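Long-range contacts in CRISPR-associated protein, Cse2 family (PDB 4H79), which probably binds nucleic acid as the CasB (Cse2) subunit of the CRISPR Cascade surveillance complex of Thermobifida fusca: residues R24-Q29 with H108-G113; D67-D72 with V83-A88; A96-S101 with E153-L158; G115-R120 with I163-G168. All coordinates share one frame; numbering follows the deposited sequence.

Interaction 1: residues R24-Q29 with H108-G113. With EDO (1,2-ethanediol), chain C; EDO (1,2-ethanediol), chain B.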
# COMPACT_ATOMS: atom_id res chain seq x y z
N ARG A 24 1.88 -9.50 -7.85
CA ARG A 24 0.46 -9.79 -7.78
C ARG A 24 -0.40 -8.55 -8.21
O ARG A 24 -1.38 -8.69 -8.93
CB ARG A 24 0.10 -10.21 -6.34
CG ARG A 24 -1.38 -10.64 -6.24
CD ARG A 24 -1.58 -12.03 -6.90
NE ARG A 24 -3.02 -12.36 -6.91
CZ ARG A 24 -3.80 -12.31 -7.97
NH1 ARG A 24 -3.29 -12.04 -9.16
NH2 ARG A 24 -5.10 -12.57 -7.86
N VAL A 25 -0.06 -7.35 -7.73
CA VAL A 25 -0.82 -6.13 -8.08
C VAL A 25 -0.63 -5.88 -9.60
O VAL A 25 -1.60 -5.49 -10.27
CB VAL A 25 -0.29 -4.91 -7.30
CG1 VAL A 25 -0.80 -3.61 -7.87
CG2 VAL A 25 -0.60 -5.03 -5.80
N ARG A 26 0.57 -6.11 -10.15
CA ARG A 26 0.76 -5.90 -11.61
C ARG A 26 -0.21 -6.80 -12.40
O ARG A 26 -0.75 -6.36 -13.43
CB ARG A 26 2.19 -6.22 -12.10
CG ARG A 26 3.23 -5.18 -11.71
CD ARG A 26 4.60 -5.73 -12.20
NE ARG A 26 5.71 -4.90 -11.85
CZ ARG A 26 6.32 -4.11 -12.73
NH1 ARG A 26 5.86 -4.08 -13.97
NH2 ARG A 26 7.38 -3.36 -12.39
N GLU A 27 -0.35 -8.06 -11.96
CA GLU A 27 -1.25 -9.01 -12.60
C GLU A 27 -2.67 -8.52 -12.56
O GLU A 27 -3.34 -8.51 -13.60
CB GLU A 27 -1.15 -10.44 -11.97
CG GLU A 27 0.14 -11.12 -12.40
CD GLU A 27 0.54 -12.23 -11.42
OE1 GLU A 27 -0.25 -12.48 -10.47
OE2 GLU A 27 1.62 -12.84 -11.60
N ILE A 28 -3.14 -8.15 -11.37
CA ILE A 28 -4.53 -7.70 -11.24
C ILE A 28 -4.72 -6.39 -12.03
O ILE A 28 -5.74 -6.19 -12.69
CB ILE A 28 -4.87 -7.47 -9.78
CG1 ILE A 28 -4.82 -8.82 -9.01
CG2 ILE A 28 -6.28 -6.91 -9.67
CD1 ILE A 28 -4.97 -8.65 -7.47
N GLN A 29 -3.73 -5.51 -11.94
CA GLN A 29 -3.81 -4.22 -12.60
C GLN A 29 -3.92 -4.38 -14.15
O GLN A 29 -4.74 -3.69 -14.81
CB GLN A 29 -2.53 -3.38 -12.28
CG GLN A 29 -2.52 -2.00 -12.97
CD GLN A 29 -1.49 -1.10 -12.27
OE1 GLN A 29 -1.88 -0.18 -11.60
NE2 GLN A 29 -0.17 -1.37 -12.44
N HIS A 108 -0.76 1.64 -9.43
CA HIS A 108 0.47 1.07 -8.91
C HIS A 108 1.63 1.32 -9.89
O HIS A 108 1.60 0.79 -11.01
CB HIS A 108 0.31 -0.44 -8.59
CG HIS A 108 1.62 -1.14 -8.45
ND1 HIS A 108 2.53 -0.86 -7.44
CD2 HIS A 108 2.21 -2.13 -9.24
CE1 HIS A 108 3.66 -1.63 -7.61
NE2 HIS A 108 3.47 -2.42 -8.70
N GLN A 109 2.62 2.13 -9.49
CA GLN A 109 3.83 2.39 -10.32
C GLN A 109 5.01 2.36 -9.41
O GLN A 109 5.00 3.02 -8.34
CB GLN A 109 3.75 3.75 -11.05
CG GLN A 109 2.63 3.75 -12.09
CD GLN A 109 2.50 5.05 -12.88
OE1 GLN A 109 3.51 5.65 -13.20
NE2 GLN A 109 1.27 5.48 -13.22
N ARG A 110 6.05 1.60 -9.81
CA ARG A 110 7.27 1.48 -9.04
C ARG A 110 7.93 2.83 -8.87
O ARG A 110 7.93 3.66 -9.80
CB ARG A 110 8.30 0.54 -9.71
CG ARG A 110 7.86 -0.93 -9.77
CD ARG A 110 7.58 -1.59 -8.41
NE ARG A 110 8.61 -1.35 -7.42
CZ ARG A 110 9.84 -1.82 -7.51
NH1 ARG A 110 10.16 -2.58 -8.52
NH2 ARG A 110 10.73 -1.55 -6.60
N GLY A 111 8.53 3.03 -7.70
CA GLY A 111 9.37 4.22 -7.46
C GLY A 111 8.58 5.37 -6.84
O GLY A 111 9.17 6.35 -6.45
N TRP A 112 7.24 5.24 -6.74
CA TRP A 112 6.41 6.27 -6.06
C TRP A 112 6.28 6.02 -4.54
O TRP A 112 5.41 5.21 -4.08
CB TRP A 112 5.02 6.33 -6.69
CG TRP A 112 5.03 7.07 -7.98
CD1 TRP A 112 5.38 6.59 -9.25
CD2 TRP A 112 4.76 8.51 -8.15
NE1 TRP A 112 5.28 7.63 -10.18
CE2 TRP A 112 4.91 8.79 -9.58
CE3 TRP A 112 4.38 9.55 -7.27
CZ2 TRP A 112 4.69 10.09 -10.11
CZ3 TRP A 112 4.20 10.83 -7.80
CH2 TRP A 112 4.33 11.10 -9.19
N GLY A 113 7.09 6.71 -3.76
CA GLY A 113 7.04 6.59 -2.28
C GLY A 113 5.79 7.34 -1.76
O GLY A 113 5.29 8.27 -2.43
C1 EDO C . 4.69 -0.98 -11.94
O1 EDO C . 5.59 0.13 -12.19
C2 EDO C . 3.76 -1.19 -13.14
O2 EDO C . 2.98 -0.00 -13.24
C1 EDO B . 8.01 9.98 -8.60
O1 EDO B . 8.74 8.75 -8.62
C2 EDO B . 8.81 11.02 -7.82
O2 EDO B . 8.52 10.88 -6.42
O HOH W 1 8.73 -4.28 -10.42

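Interaction 2: residues D67-D72 with V83-A88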
# COMPACT_ATOMS: atom_id res chain seq x y z
N ASP A 67 1.02 -19.59 -3.67
CA ASP A 67 2.23 -20.33 -3.20
C ASP A 67 3.50 -19.53 -3.48
O ASP A 67 4.52 -19.73 -2.80
CB ASP A 67 2.29 -21.74 -3.83
CG ASP A 67 2.01 -21.71 -5.33
OD1 ASP A 67 0.95 -21.19 -5.78
OD2 ASP A 67 2.85 -22.22 -6.07
N ARG A 68 3.45 -18.60 -4.45
CA ARG A 68 4.65 -17.81 -4.78
C ARG A 68 5.08 -16.96 -3.60
O ARG A 68 6.27 -16.73 -3.41
CB ARG A 68 4.43 -16.93 -6.03
CG ARG A 68 4.26 -17.76 -7.32
CD ARG A 68 3.91 -16.84 -8.49
NE ARG A 68 2.64 -16.15 -8.19
CZ ARG A 68 2.13 -15.13 -8.89
NH1 ARG A 68 2.78 -14.64 -9.93
NH2 ARG A 68 0.97 -14.58 -8.54
N PHE A 69 4.11 -16.51 -2.80
CA PHE A 69 4.37 -15.70 -1.59
C PHE A 69 5.14 -16.48 -0.53
O PHE A 69 6.08 -15.94 0.11
CB PHE A 69 3.03 -15.16 -1.03
CG PHE A 69 3.15 -14.40 0.27
CD1 PHE A 69 3.56 -13.05 0.30
CD2 PHE A 69 2.81 -15.00 1.44
CE1 PHE A 69 3.65 -12.37 1.52
CE2 PHE A 69 2.89 -14.33 2.66
CZ PHE A 69 3.31 -13.01 2.70
N TYR A 70 4.75 -17.76 -0.33
CA TYR A 70 5.35 -18.62 0.72
C TYR A 70 6.66 -19.25 0.27
O TYR A 70 7.52 -19.55 1.09
CB TYR A 70 4.36 -19.73 1.19
CG TYR A 70 3.07 -19.10 1.72
CD1 TYR A 70 3.03 -18.60 3.02
CD2 TYR A 70 1.92 -18.97 0.91
CE1 TYR A 70 1.88 -18.02 3.51
CE2 TYR A 70 0.76 -18.39 1.41
CZ TYR A 70 0.78 -17.90 2.73
OH TYR A 70 -0.30 -17.31 3.31
N ALA A 71 6.79 -19.46 -1.05
CA ALA A 71 7.88 -20.33 -1.57
C ALA A 71 9.28 -19.73 -1.41
O ALA A 71 10.25 -20.46 -1.32
CB ALA A 71 7.63 -20.67 -3.03
N ASP A 72 9.38 -18.40 -1.44
CA ASP A 72 10.66 -17.74 -1.30
C ASP A 72 10.90 -17.16 0.11
O ASP A 72 11.93 -16.57 0.35
CB ASP A 72 10.84 -16.67 -2.40
CG ASP A 72 11.62 -17.16 -3.61
OD1 ASP A 72 12.07 -18.33 -3.64
OD2 ASP A 72 11.78 -16.36 -4.55
N VAL A 83 2.15 -11.18 10.25
CA VAL A 83 2.30 -9.75 9.99
C VAL A 83 2.54 -9.55 8.49
O VAL A 83 1.94 -8.67 7.89
CB VAL A 83 3.39 -9.09 10.86
CG1 VAL A 83 3.61 -7.66 10.41
CG2 VAL A 83 2.99 -9.12 12.35
N ALA A 84 3.40 -10.37 7.88
CA ALA A 84 3.66 -10.29 6.43
C ALA A 84 2.41 -10.55 5.62
O ALA A 84 2.15 -9.83 4.63
CB ALA A 84 4.74 -11.29 6.05
N GLU A 85 1.63 -11.56 6.02
CA GLU A 85 0.34 -11.84 5.34
C GLU A 85 -0.63 -10.66 5.50
O GLU A 85 -1.29 -10.22 4.53
CB GLU A 85 -0.31 -13.08 5.93
CG GLU A 85 0.36 -14.38 5.57
CD GLU A 85 -0.31 -15.57 6.23
OE1 GLU A 85 -1.00 -15.45 7.28
OE2 GLU A 85 -0.14 -16.69 5.72
N ASN A 86 -0.72 -10.15 6.72
CA ASN A 86 -1.53 -8.95 6.95
C ASN A 86 -1.07 -7.69 6.16
O ASN A 86 -1.89 -6.92 5.61
CB ASN A 86 -1.63 -8.68 8.46
CG ASN A 86 -2.73 -7.68 8.77
OD1 ASN A 86 -3.81 -7.64 8.12
ND2 ASN A 86 -2.47 -6.85 9.76
N SER A 87 0.24 -7.50 6.08
CA SER A 87 0.79 -6.40 5.28
C SER A 87 0.43 -6.52 3.82
O SER A 87 0.07 -5.50 3.21
CB SER A 87 2.31 -6.32 5.45
OG SER A 87 2.63 -6.13 6.83
N ALA A 88 0.55 -7.72 3.25
CA ALA A 88 0.13 -7.98 1.85
C ALA A 88 -1.36 -7.74 1.69
O ALA A 88 -1.83 -7.12 0.69
CB ALA A 88 0.43 -9.41 1.42

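Interaction 3: residues A96-S101 with E153-L158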
# COMPACT_ATOMS: atom_id res chain seq x y z
N ALA A 96 -6.87 -1.86 -4.35
CA ALA A 96 -8.25 -2.03 -4.90
C ALA A 96 -9.08 -0.76 -4.76
O ALA A 96 -9.86 -0.41 -5.64
CB ALA A 96 -8.94 -3.20 -4.19
N ILE A 97 -8.93 -0.10 -3.63
CA ILE A 97 -9.63 1.19 -3.41
C ILE A 97 -9.05 2.26 -4.33
O ILE A 97 -9.79 2.98 -5.02
CB ILE A 97 -9.41 1.64 -1.94
CG1 ILE A 97 -10.20 0.72 -1.00
CG2 ILE A 97 -9.89 3.11 -1.76
CD1 ILE A 97 -9.72 0.84 0.43
N HIS A 98 -7.70 2.28 -4.44
CA HIS A 98 -6.99 3.28 -5.30
C HIS A 98 -7.31 3.18 -6.76
O HIS A 98 -7.58 4.20 -7.45
CB HIS A 98 -5.44 3.04 -5.08
CG HIS A 98 -4.62 4.24 -5.40
ND1 HIS A 98 -3.31 4.33 -5.07
CD2 HIS A 98 -4.94 5.39 -6.16
CE1 HIS A 98 -2.81 5.53 -5.56
NE2 HIS A 98 -3.82 6.17 -6.22
N GLN A 99 -7.37 1.94 -7.28
CA GLN A 99 -7.59 1.71 -8.74
C GLN A 99 -9.05 1.88 -9.22
O GLN A 99 -9.31 2.15 -10.39
CB GLN A 99 -7.08 0.30 -9.13
CG GLN A 99 -6.98 0.09 -10.66
CD GLN A 99 -5.91 1.01 -11.29
OE1 GLN A 99 -4.71 0.89 -10.97
NE2 GLN A 99 -6.31 1.93 -12.15
N GLN A 100 -10.02 1.82 -8.30
CA GLN A 100 -11.42 1.69 -8.70
C GLN A 100 -11.85 2.87 -9.60
O GLN A 100 -11.66 4.06 -9.25
CB GLN A 100 -12.35 1.63 -7.46
CG GLN A 100 -13.84 1.53 -7.87
CD GLN A 100 -14.76 1.52 -6.66
OE1 GLN A 100 -14.43 2.09 -5.59
NE2 GLN A 100 -15.94 0.95 -6.82
N SER A 101 -12.40 2.50 -10.77
CA SER A 101 -12.90 3.45 -11.78
C SER A 101 -11.81 4.38 -12.34
O SER A 101 -12.10 5.43 -12.88
CB SER A 101 -14.04 4.33 -11.22
OG SER A 101 -15.06 3.49 -10.70
N GLU A 153 -7.54 6.67 4.17
CA GLU A 153 -7.94 8.09 4.00
C GLU A 153 -6.98 8.78 3.03
O GLU A 153 -7.40 9.58 2.20
CB GLU A 153 -7.96 8.86 5.34
CG GLU A 153 -8.96 8.29 6.36
CD GLU A 153 -8.84 8.93 7.76
OE1 GLU A 153 -7.93 9.79 8.00
OE2 GLU A 153 -9.66 8.59 8.67
N ILE A 154 -5.69 8.48 3.15
CA ILE A 154 -4.66 9.10 2.29
C ILE A 154 -4.81 8.58 0.86
O ILE A 154 -4.78 9.36 -0.10
CB ILE A 154 -3.23 8.75 2.78
CG1 ILE A 154 -2.94 9.39 4.21
CG2 ILE A 154 -2.23 9.20 1.75
CD1 ILE A 154 -2.95 10.91 4.19
N VAL A 155 -4.99 7.28 0.68
CA VAL A 155 -5.08 6.70 -0.68
C VAL A 155 -6.34 7.22 -1.38
O VAL A 155 -6.35 7.43 -2.58
CB VAL A 155 -5.16 5.12 -0.55
CG1 VAL A 155 -5.63 4.44 -1.81
CG2 VAL A 155 -3.80 4.56 -0.12
N THR A 156 -7.42 7.43 -0.63
CA THR A 156 -8.63 8.02 -1.22
C THR A 156 -8.29 9.38 -1.88
O THR A 156 -8.79 9.73 -2.97
CB THR A 156 -9.72 8.15 -0.15
OG1 THR A 156 -10.07 6.83 0.30
CG2 THR A 156 -10.95 8.70 -0.72
N LEU A 157 -7.47 10.18 -1.16
CA LEU A 157 -7.09 11.51 -1.66
C LEU A 157 -6.16 11.36 -2.87
O LEU A 157 -6.30 12.05 -3.86
CB LEU A 157 -6.43 12.38 -0.56
CG LEU A 157 -7.31 12.73 0.65
CD1 LEU A 157 -6.42 13.42 1.70
CD2 LEU A 157 -8.51 13.64 0.32
N LEU A 158 -5.20 10.41 -2.77
CA LEU A 158 -4.32 10.17 -3.92
C LEU A 158 -5.12 9.75 -5.17
O LEU A 158 -4.78 10.17 -6.29
CB LEU A 158 -3.28 9.07 -3.62
CG LEU A 158 -2.30 9.39 -2.49
CD1 LEU A 158 -1.37 8.15 -2.29
CD2 LEU A 158 -1.44 10.69 -2.83

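Interaction 4: residues G115-R120 with I163-G168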
# COMPACT_ATOMS: atom_id res chain seq x y z
N GLY A 115 5.43 9.45 0.81
CA GLY A 115 5.71 10.88 1.14
C GLY A 115 5.70 11.73 -0.15
O GLY A 115 5.05 12.81 -0.20
N GLU A 116 6.37 11.24 -1.20
CA GLU A 116 6.39 11.95 -2.51
C GLU A 116 4.97 12.08 -3.07
O GLU A 116 4.61 13.13 -3.60
CB GLU A 116 7.22 11.22 -3.55
CG GLU A 116 8.72 11.22 -3.21
CD GLU A 116 9.16 10.00 -2.32
OE1 GLU A 116 8.38 9.40 -1.49
OE2 GLU A 116 10.33 9.63 -2.46
N ALA A 117 4.19 11.00 -3.00
CA ALA A 117 2.80 11.02 -3.54
C ALA A 117 1.97 12.00 -2.78
O ALA A 117 1.20 12.83 -3.38
CB ALA A 117 2.17 9.60 -3.47
N VAL A 118 2.04 11.94 -1.47
CA VAL A 118 1.20 12.87 -0.64
C VAL A 118 1.57 14.36 -0.91
O VAL A 118 0.72 15.25 -0.97
CB VAL A 118 1.36 12.52 0.88
CG1 VAL A 118 0.79 13.66 1.76
CG2 VAL A 118 0.66 11.18 1.16
N ARG A 119 2.85 14.63 -1.08
CA ARG A 119 3.31 16.02 -1.33
C ARG A 119 2.66 16.60 -2.64
O ARG A 119 2.39 17.80 -2.70
CB ARG A 119 4.85 16.06 -1.45
CG ARG A 119 5.36 17.52 -1.55
CD ARG A 119 5.00 18.25 -0.25
NE ARG A 119 5.19 19.72 -0.25
CZ ARG A 119 6.30 20.39 0.11
NH1 ARG A 119 7.39 19.75 0.49
NH2 ARG A 119 6.33 21.73 0.09
N ARG A 120 2.34 15.74 -3.61
CA ARG A 120 1.70 16.19 -4.91
C ARG A 120 0.30 16.69 -4.68
O ARG A 120 -0.27 17.37 -5.51
CB ARG A 120 1.65 15.04 -5.97
CG ARG A 120 3.02 14.52 -6.41
CD ARG A 120 3.96 15.63 -6.65
NE ARG A 120 5.20 15.07 -7.21
CZ ARG A 120 5.45 14.98 -8.51
NH1 ARG A 120 4.58 15.45 -9.39
NH2 ARG A 120 6.58 14.47 -8.93
N ILE A 163 -2.85 10.16 -8.48
CA ILE A 163 -1.43 9.99 -8.18
C ILE A 163 -1.18 8.51 -7.82
O ILE A 163 -1.78 7.99 -6.83
CB ILE A 163 -1.05 10.87 -6.95
CG1 ILE A 163 -1.32 12.37 -7.27
CG2 ILE A 163 0.45 10.69 -6.53
CD1 ILE A 163 -1.51 13.22 -5.97
N PRO A 164 -0.23 7.86 -8.49
CA PRO A 164 0.08 6.46 -8.27
C PRO A 164 0.93 6.26 -7.00
O PRO A 164 1.55 7.20 -6.47
CB PRO A 164 0.90 6.10 -9.53
CG PRO A 164 1.60 7.35 -9.89
CD PRO A 164 0.63 8.45 -9.56
N LEU A 165 1.00 5.02 -6.54
CA LEU A 165 1.86 4.65 -5.46
C LEU A 165 2.59 3.31 -5.78
O LEU A 165 2.07 2.47 -6.53
CB LEU A 165 0.99 4.52 -4.23
CG LEU A 165 1.46 4.54 -2.84
CD1 LEU A 165 2.21 5.86 -2.55
CD2 LEU A 165 0.16 4.34 -1.93
N ASP A 166 3.78 3.11 -5.23
CA ASP A 166 4.46 1.81 -5.38
C ASP A 166 3.98 0.87 -4.29
O ASP A 166 4.42 0.97 -3.10
CB ASP A 166 5.98 2.02 -5.26
CG ASP A 166 6.75 0.75 -5.46
OD1 ASP A 166 6.20 -0.39 -5.23
OD2 ASP A 166 7.93 0.91 -5.84
N TYR A 167 3.03 -0.02 -4.66
CA TYR A 167 2.46 -0.97 -3.67
C TYR A 167 3.41 -2.05 -3.17
O TYR A 167 3.26 -2.56 -2.01
CB TYR A 167 1.14 -1.58 -4.17
CG TYR A 167 0.04 -0.54 -3.92
CD1 TYR A 167 -0.64 -0.48 -2.66
CD2 TYR A 167 -0.29 0.42 -4.91
CE1 TYR A 167 -1.62 0.52 -2.43
CE2 TYR A 167 -1.27 1.43 -4.70
CZ TYR A 167 -1.91 1.48 -3.44
OH TYR A 167 -2.88 2.45 -3.19
N GLY A 168 4.41 -2.42 -4.00
CA GLY A 168 5.53 -3.34 -3.52
C GLY A 168 6.30 -2.66 -2.39
O GLY A 168 6.55 -3.25 -1.30

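Interaction 1: residues R24-Q29 with H108-G113
Gln29 grips the backbone of His108 with both ends of its carboxamide. His108 N donates to Gln29 OE1 at 3.0 Å, and Gln29 NE2 donates back to His108 O at 3.1 Å. Each donor lies in the plane of the carbonyl it meets, on a lone pair. The N-H...O angles are 165° and 166°, so both bonds are nearly straight. Two bonds to one residue fix the rotation of the amide. CG of Gln29 stands anti to its backbone N (chi1 179°), and the chain runs on extended to the loop. An alanine here would probably leave His108 N and His108 O without these mates and let the loop shift against the helix. Val25 CB lies over one face of the His108 ring, and Val25 CG1 is 3.5 Å from His108 CG. CG of Arg26 sits at the edge of the same ring. The contact joins helix 16-33 to the loop that leads into helix 114-119 of this all-helical chain. One water accepts from both Arg26 NH2 (2.6 Å) and Arg110 NH1 (2.9 Å). An ethanediol, probably from the crystallisation liquor, bridges His108 O and Arg110 N through its two hydroxyls. Its C1 lies over the centre of the Arg26 guanidinium. Further out, Asp22 takes Arg26 NE and His108 NE2, while Asp166 pairs with Arg110 NE. His108 ND1 accepts from Tyr167 N.

Interaction 2: residues D67-D72 with V83-A88
Tyr70 and Glu85 cross at about a right angle, and the hydroxyl meets the carboxylate. Tyr70 OH donates to Glu85 OE2 at 2.5 Å, an unusually short distance from which no special strength is inferred. OE2 lies at the edge of the tyrosine ring, near its plane, and the carboxylate is turned 87° from that ring. CG of Glu85 is anti to its carbonyl carbon (chi1 -72°). The extended chain beyond CG brings the carboxylate to the hydroxyl. Phe69 lies beside this pair. Its CB points toward helix 80-99, and its CG is anti to the backbone N. Phe69 CZ is 4.0 Å from Ala84 CB, and Phe69 CE2 is 3.9 Å from Glu85 CG. Ala88 CB stands farther off, 4.4 Å from Phe69 CE1. This is helix-on-helix packing: the weakly bonded helix 67-71 runs at 141° to 83-88, roughly antiparallel, with their axes 12.2 Å apart. An alanine in place of Glu85 would probably leave the Tyr70 hydroxyl without its acceptor and open a gap beside Phe69 CE2. Phe69 CD2 lies over the centre of the Tyr70 ring, 3.7 Å above its plane. Trp16 and Phe20 of helix 16-33 also meet the Phe69 ring.

Interaction 3: residues A96-S101 with E153-L158
Val155 meets His98 where the two backbones come nearest, their CA atoms 6.1 Å apart. Val155 CG1 is anti to its own backbone N (chi1 164°). It touches the base of the imidazole, 3.6 Å from His98 CB and 3.7 Å from His98 CG. The same methyl reaches Ile97 CG2 more loosely, at 4.5 Å. The carbonyl oxygen of Val155 lies over one face of the His98 ring. Thr156 follows at the exposed margin. Its OG1 is 4.3 Å from Ile97 CG2, and this hydroxyl is bonded to Arg152 O, one turn back in its own helix. Leu158 ends the contact. Its CB approaches the far end of the imidazole, 3.9 Å from His98 NE2. CG of His98 is anti to the backbone N (chi1 -157°), and the ring spans from Val155 to Leu158, one helical turn. The contact packs the C-terminal end of helix 80-99 against helix 144-160 in the all-helical Cse2 fold. Outside the two segments, His98 ND1 bonds Tyr167 OH, and His98 NE2 makes a weak bond to Ile163 O. The buried histidine therefore meets the valine methyl mainly through CB and CG, while ND1 has a partner elsewhere and NE2 a weak one, so a polar ring can sit within apolar packing.

Interaction 4: residues G115-R120 with I163-G168
The torsions of Ile163 turn one branch to Ala117 and the other to Arg120. Its CG2 is anti to the backbone N, and its CG1 is anti to the carbonyl carbon (chi1 -61°). With chi2 at 158°, CD1 extends away from the backbone. Ile163 CG2 lies 3.7 Å from Ala117 CB, while Ile163 CD1 reaches Arg120 CB at 3.6 Å. CD1 is also 3.8 Å from Ala117 O. Leu165 comes to the same alanine from farther down the chain. Its chi2 of 58° places CD1, which stands 3.9 Å from Ala117 CB. Pro164 O is a third neighbour of that methyl, also at 3.9 Å. One alanine thus takes two apolar side chains and a carbonyl. The contact packs the connection between helices 144-160 and 167-176 against helix 114-119. Leu158 packs on both Ala117 and Ile163. Asp166 is the N-cap of helix 167-176, its OD1 accepting from Leu169 N. Arg120 takes part through CB while its guanidinium leads away. Across these two segments the contact is apolar and would be held by packing. The polar bonds that fix the connection go elsewhere, from Leu165 to Met107 and Gln109, and from Asp166 to Trp112.

How the interactions relate
Interactions 1, 3 and 4 form one connected cluster, their centres 11 to 13 Å apart. Interactions 1 and 4 are joined at Asp166, whose OD2 meets Gly111 N at 2.9 Å as well as the Arg110 side chain. Interactions 3 and 4 are joined by His98 and Tyr167, and Leu158 O lies 2.9 Å from Ile163 N. Interaction 2 stands apart, about 23 Å centre to centre from interactions 3 and 4 and on the opposite side of the chain's centre. It reaches interaction 1 through the salt bridge from Glu27 OE2 to Arg68 NH1, 2.7 Å. Helix 80-99 serves both interactions 2 and 3. Two ethanediols lie at interaction 1, and the Arg120 side chain of interaction 4 is about 4 Å from a bound ethanediol.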